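Long-range contact in teichoic acid biosynthesis protein F (Staphylococcus epidermidis, PDB 3L7I), which is a teichoic acid biosynthesis protein of the bacterial cell wall and carries a region of the GT-B clan: residues A[559-570]-A[590-600]. Residues are numbered along the deposited sequence; the frame is centred on the assembly and turned at random.
Sequences LFELKIDLDNLY and ALDLSGYENFA
Tyr-570, Tyr-596 and Phe-599 form an aromatic cluster at one end of a largely apolar contact, in which the loop 559-565 and the first turn of helix 566-573 pack against the loop 590-599 that leads into strand 600-602, an edge strand, within this chain, of a parallel sheet in this GT-B-type protein. Tyr-596 turns its edge to the face of Tyr-570 in an offset edge-to-face pair, centroids 5.7 Å apart and planes at 85°. Phe-599 lies nearly parallel to Tyr-570 but slid aside, so overlap is slight, although Tyr-570 CD1 still sits over its face, 3.4 Å from Phe-599 CD2. With CG anti to the backbone N (chi1 -169°), Tyr-570 reaches both rings from the helix. Leu-566 adds a CH-pi contact, its CB 3.9 Å from the Tyr-596 ring centroid, while its CD1 meets Leu-593 CD2 at 3.7 Å, the two side chains crossing at about a right angle. Toward the other end, aliphatic packing continues through Leu-562 CD2 and Leu-591 CD2, 4.0 Å apart, to Leu-559 and Ala-590. A type II turn from Leu-593 to Tyr-596 shapes the loop. Leu-569, Leu-591 and Leu-593 also touch strand 577-581. Cohesion therefore rests on aromatic packing and aliphatic burial, while polar bonding within each segment, such as Tyr-596 O accepting from Phe-599 N and Ala-600 N, and the weak Asp-565 cap, probably helps set their shape.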
loop_
_atom_site.group_PDB
_atom_site.type_symbol
_atom_site.label_atom_id
_atom_site.label_comp_id
_atom_site.label_asym_id
_atom_site.label_seq_id
_atom_site.Cartn_x
_atom_site.Cartn_y
_atom_site.Cartn_z
ATOM N N LEU A 559 -48.814 -25.400 6.209
ATOM C CA LEU A 559 -49.558 -24.230 6.688
ATOM C C LEU A 559 -50.968 -24.579 7.137
ATOM O O LEU A 559 -51.522 -25.591 6.702
ATOM C CB LEU A 559 -49.616 -23.117 5.626
ATOM C CG LEU A 559 -50.239 -23.294 4.233
ATOM C CD1 LEU A 559 -51.488 -24.170 4.214
ATOM C CD2 LEU A 559 -50.550 -21.918 3.653
ATOM N N PHE A 560 -51.541 -23.750 8.010
ATOM C CA PHE A 560 -52.951 -23.901 8.345
ATOM C C PHE A 560 -53.753 -23.338 7.192
ATOM O O PHE A 560 -53.410 -22.298 6.624
ATOM C CB PHE A 560 -53.345 -23.233 9.672
ATOM C CG PHE A 560 -54.628 -23.786 10.266
ATOM C CD1 PHE A 560 -54.597 -24.817 11.201
ATOM C CD2 PHE A 560 -55.862 -23.295 9.869
ATOM C CE1 PHE A 560 -55.773 -25.336 11.737
ATOM C CE2 PHE A 560 -57.040 -23.812 10.402
ATOM C CZ PHE A 560 -56.992 -24.834 11.336
ATOM N N GLU A 561 -54.812 -24.051 6.837
ATOM C CA GLU A 561 -55.587 -23.726 5.663
ATOM C C GLU A 561 -56.116 -22.307 5.676
ATOM O O GLU A 561 -56.309 -21.697 6.728
ATOM C CB GLU A 561 -56.734 -24.710 5.511
ATOM C CG GLU A 561 -57.244 -25.251 6.811
ATOM C CD GLU A 561 -57.914 -26.576 6.602
ATOM O OE1 GLU A 561 -57.935 -27.027 5.434
ATOM O OE2 GLU A 561 -58.408 -27.169 7.584
ATOM N N LEU A 562 -56.359 -21.802 4.477
ATOM C CA LEU A 562 -56.750 -20.420 4.280
ATOM C C LEU A 562 -57.960 -20.094 5.126
ATOM O O LEU A 562 -58.901 -20.857 5.161
ATOM C CB LEU A 562 -57.040 -20.161 2.792
ATOM C CG LEU A 562 -55.969 -20.654 1.819
ATOM C CD1 LEU A 562 -56.230 -20.112 0.425
ATOM C CD2 LEU A 562 -54.602 -20.236 2.308
ATOM N N LYS A 563 -57.938 -18.961 5.809
ATOM C CA LYS A 563 -59.075 -18.577 6.624
ATOM C C LYS A 563 -60.314 -18.412 5.748
ATOM O O LYS A 563 -61.435 -18.448 6.231
ATOM C CB LYS A 563 -58.780 -17.287 7.389
ATOM C CG LYS A 563 -57.487 -17.328 8.220
ATOM C CD LYS A 563 -57.761 -17.597 9.698
ATOM C CE LYS A 563 -56.468 -17.958 10.452
ATOM N NZ LYS A 563 -55.870 -19.271 10.025
ATOM N N ILE A 564 -60.129 -18.239 4.447
ATOM C CA ILE A 564 -61.304 -18.042 3.584
ATOM C C ILE A 564 -62.238 -19.277 3.483
ATOM O O ILE A 564 -63.408 -19.140 3.126
ATOM C CB ILE A 564 -60.923 -17.475 2.171
ATOM C CG1 ILE A 564 -62.047 -16.601 1.610
ATOM C CG2 ILE A 564 -60.522 -18.592 1.198
ATOM C CD1 ILE A 564 -61.662 -15.866 0.340
ATOM N N ASP A 565 -61.711 -20.461 3.807
ATOM C CA ASP A 565 -62.460 -21.734 3.783
ATOM C C ASP A 565 -62.784 -22.316 2.373
ATOM O O ASP A 565 -63.927 -22.238 1.919
ATOM C CB ASP A 565 -63.744 -21.625 4.620
ATOM C CG ASP A 565 -64.206 -22.975 5.155
ATOM O OD1 ASP A 565 -64.977 -23.002 6.146
ATOM O OD2 ASP A 565 -63.776 -24.012 4.586
ATOM N N LEU A 566 -61.793 -22.905 1.694
ATOM C CA LEU A 566 -62.024 -23.509 0.379
ATOM C C LEU A 566 -63.187 -24.516 0.344
ATOM O O LEU A 566 -64.024 -24.475 -0.557
ATOM C CB LEU A 566 -60.749 -24.149 -0.167
ATOM C CG LEU A 566 -59.675 -23.108 -0.452
ATOM C CD1 LEU A 566 -58.430 -23.804 -0.955
ATOM C CD2 LEU A 566 -60.160 -22.025 -1.437
ATOM N N ASP A 567 -63.242 -25.415 1.315
ATOM C CA ASP A 567 -64.369 -26.328 1.413
ATOM C C ASP A 567 -65.714 -25.634 1.324
ATOM O O ASP A 567 -66.577 -26.050 0.548
ATOM C CB ASP A 567 -64.312 -27.130 2.699
ATOM C CG ASP A 567 -63.729 -28.491 2.485
ATOM O OD1 ASP A 567 -63.997 -29.084 1.394
ATOM O OD2 ASP A 567 -63.009 -28.966 3.401
ATOM N N ASN A 568 -65.905 -24.593 2.133
ATOM C CA ASN A 568 -67.189 -23.914 2.128
ATOM C C ASN A 568 -67.400 -23.350 0.745
ATOM O O ASN A 568 -68.447 -23.573 0.120
ATOM C CB ASN A 568 -67.265 -22.791 3.159
ATOM C CG ASN A 568 -68.684 -22.313 3.380
ATOM O OD1 ASN A 568 -69.555 -23.109 3.719
ATOM N ND2 ASN A 568 -68.931 -21.019 3.171
ATOM N N LEU A 569 -66.388 -22.623 0.278
ATOM C CA LEU A 569 -66.417 -21.991 -1.019
ATOM C C LEU A 569 -66.761 -23.022 -2.096
ATOM O O LEU A 569 -67.627 -22.798 -2.937
ATOM C CB LEU A 569 -65.061 -21.320 -1.285
ATOM C CG LEU A 569 -64.904 -19.862 -0.864
ATOM C CD1 LEU A 569 -63.589 -19.347 -1.319
ATOM C CD2 LEU A 569 -65.967 -19.016 -1.506
ATOM N N TYR A 570 -66.082 -24.159 -2.051
ATOM C CA TYR A 570 -66.308 -25.233 -3.008
ATOM C C TYR A 570 -67.761 -25.707 -2.977
ATOM O O TYR A 570 -68.375 -25.870 -4.017
ATOM C CB TYR A 570 -65.344 -26.377 -2.690
ATOM C CG TYR A 570 -65.225 -27.487 -3.707
ATOM C CD1 TYR A 570 -65.440 -27.277 -5.077
ATOM C CD2 TYR A 570 -64.857 -28.744 -3.299
ATOM C CE1 TYR A 570 -65.305 -28.320 -5.985
ATOM C CE2 TYR A 570 -64.729 -29.768 -4.188
ATOM C CZ TYR A 570 -64.941 -29.565 -5.521
ATOM O OH TYR A 570 -64.767 -30.658 -6.346
ATOM N N ALA A 590 -46.784 -24.028 -0.256
ATOM C CA ALA A 590 -47.109 -24.755 0.970
ATOM C C ALA A 590 -48.564 -25.210 0.939
ATOM O O ALA A 590 -48.930 -26.199 1.568
ATOM C CB ALA A 590 -46.859 -23.889 2.189
ATOM N N LEU A 591 -49.386 -24.457 0.216
ATOM C CA LEU A 591 -50.773 -24.809 -0.063
ATOM C C LEU A 591 -50.917 -26.134 -0.793
ATOM O O LEU A 591 -50.487 -26.242 -1.938
ATOM C CB LEU A 591 -51.358 -23.762 -1.006
ATOM C CG LEU A 591 -52.446 -22.809 -0.540
ATOM C CD1 LEU A 591 -53.144 -22.204 -1.765
ATOM C CD2 LEU A 591 -53.415 -23.565 0.363
ATOM N N ASP A 592 -51.550 -27.126 -0.172
ATOM C CA ASP A 592 -51.941 -28.317 -0.914
ATOM C C ASP A 592 -53.366 -28.171 -1.412
ATOM O O ASP A 592 -54.293 -28.131 -0.615
ATOM C CB ASP A 592 -51.838 -29.568 -0.053
ATOM C CG ASP A 592 -52.164 -30.842 -0.835
ATOM O OD1 ASP A 592 -51.903 -30.875 -2.067
ATOM O OD2 ASP A 592 -52.675 -31.808 -0.215
ATOM N N LEU A 593 -53.540 -28.101 -2.732
ATOM C CA LEU A 593 -54.871 -27.909 -3.320
ATOM C C LEU A 593 -55.528 -29.203 -3.841
ATOM O O LEU A 593 -56.449 -29.142 -4.649
ATOM C CB LEU A 593 -54.840 -26.853 -4.438
ATOM C CG LEU A 593 -54.628 -25.412 -4.013
ATOM C CD1 LEU A 593 -54.990 -24.444 -5.111
ATOM C CD2 LEU A 593 -55.441 -25.129 -2.770
ATOM N N SER A 594 -55.065 -30.362 -3.386
ATOM C CA SER A 594 -55.706 -31.619 -3.750
ATOM C C SER A 594 -57.115 -31.672 -3.187
ATOM O O SER A 594 -57.327 -31.396 -2.014
ATOM C CB SER A 594 -54.913 -32.776 -3.187
ATOM O OG SER A 594 -53.564 -32.383 -3.020
ATOM N N GLY A 595 -58.082 -32.033 -4.017
ATOM C CA GLY A 595 -59.472 -32.004 -3.618
ATOM C C GLY A 595 -60.213 -30.833 -4.242
ATOM O O GLY A 595 -61.439 -30.774 -4.190
ATOM N N TYR A 596 -59.475 -29.898 -4.835
ATOM C CA TYR A 596 -60.072 -28.687 -5.373
ATOM C C TYR A 596 -59.696 -28.473 -6.829
ATOM O O TYR A 596 -59.835 -27.357 -7.356
ATOM C CB TYR A 596 -59.662 -27.463 -4.543
ATOM C CG TYR A 596 -59.987 -27.570 -3.059
ATOM C CD1 TYR A 596 -61.295 -27.784 -2.626
ATOM C CD2 TYR A 596 -58.989 -27.449 -2.094
ATOM C CE1 TYR A 596 -61.601 -27.885 -1.291
ATOM C CE2 TYR A 596 -59.297 -27.542 -0.738
ATOM C CZ TYR A 596 -60.608 -27.765 -0.351
ATOM O OH TYR A 596 -60.924 -27.857 0.985
ATOM N N GLU A 597 -59.238 -29.534 -7.492
ATOM C CA GLU A 597 -58.875 -29.406 -8.901
ATOM C C GLU A 597 -60.028 -28.842 -9.738
ATOM O O GLU A 597 -61.168 -29.278 -9.607
ATOM C CB GLU A 597 -58.280 -30.700 -9.509
ATOM C CG GLU A 597 -58.503 -32.009 -8.764
ATOM C CD GLU A 597 -57.559 -32.194 -7.575
ATOM O OE1 GLU A 597 -56.976 -33.293 -7.381
ATOM O OE2 GLU A 597 -57.409 -31.213 -6.825
ATOM N N ASN A 598 -59.726 -27.848 -10.570
ATOM C CA ASN A 598 -60.740 -27.226 -11.439
ATOM C C ASN A 598 -61.661 -26.288 -10.683
ATOM O O ASN A 598 -62.598 -25.729 -11.261
ATOM C CB ASN A 598 -61.586 -28.284 -12.153
ATOM C CG ASN A 598 -60.784 -29.094 -13.146
ATOM O OD1 ASN A 598 -59.966 -28.548 -13.890
ATOM N ND2 ASN A 598 -61.015 -30.404 -13.169
ATOM N N PHE A 599 -61.414 -26.143 -9.382
ATOM C CA PHE A 599 -62.157 -25.166 -8.602
ATOM C C PHE A 599 -61.272 -24.029 -8.145
ATOM O O PHE A 599 -61.521 -22.886 -8.488
ATOM C CB PHE A 599 -62.885 -25.786 -7.404
ATOM C CG PHE A 599 -63.483 -24.749 -6.492
ATOM C CD1 PHE A 599 -64.318 -23.768 -7.006
ATOM C CD2 PHE A 599 -63.169 -24.718 -5.148
ATOM C CE1 PHE A 599 -64.843 -22.803 -6.195
ATOM C CE2 PHE A 599 -63.689 -23.755 -4.339
ATOM C CZ PHE A 599 -64.533 -22.795 -4.858
ATOM N N ALA A 600 -60.253 -24.354 -7.353
ATOM C CA ALA A 600 -59.276 -23.371 -6.888
ATOM C C ALA A 600 -57.920 -23.612 -7.543
ATOM O O ALA A 600 -57.277 -24.637 -7.312
ATOM C CB ALA A 600 -59.159 -23.403 -5.371
#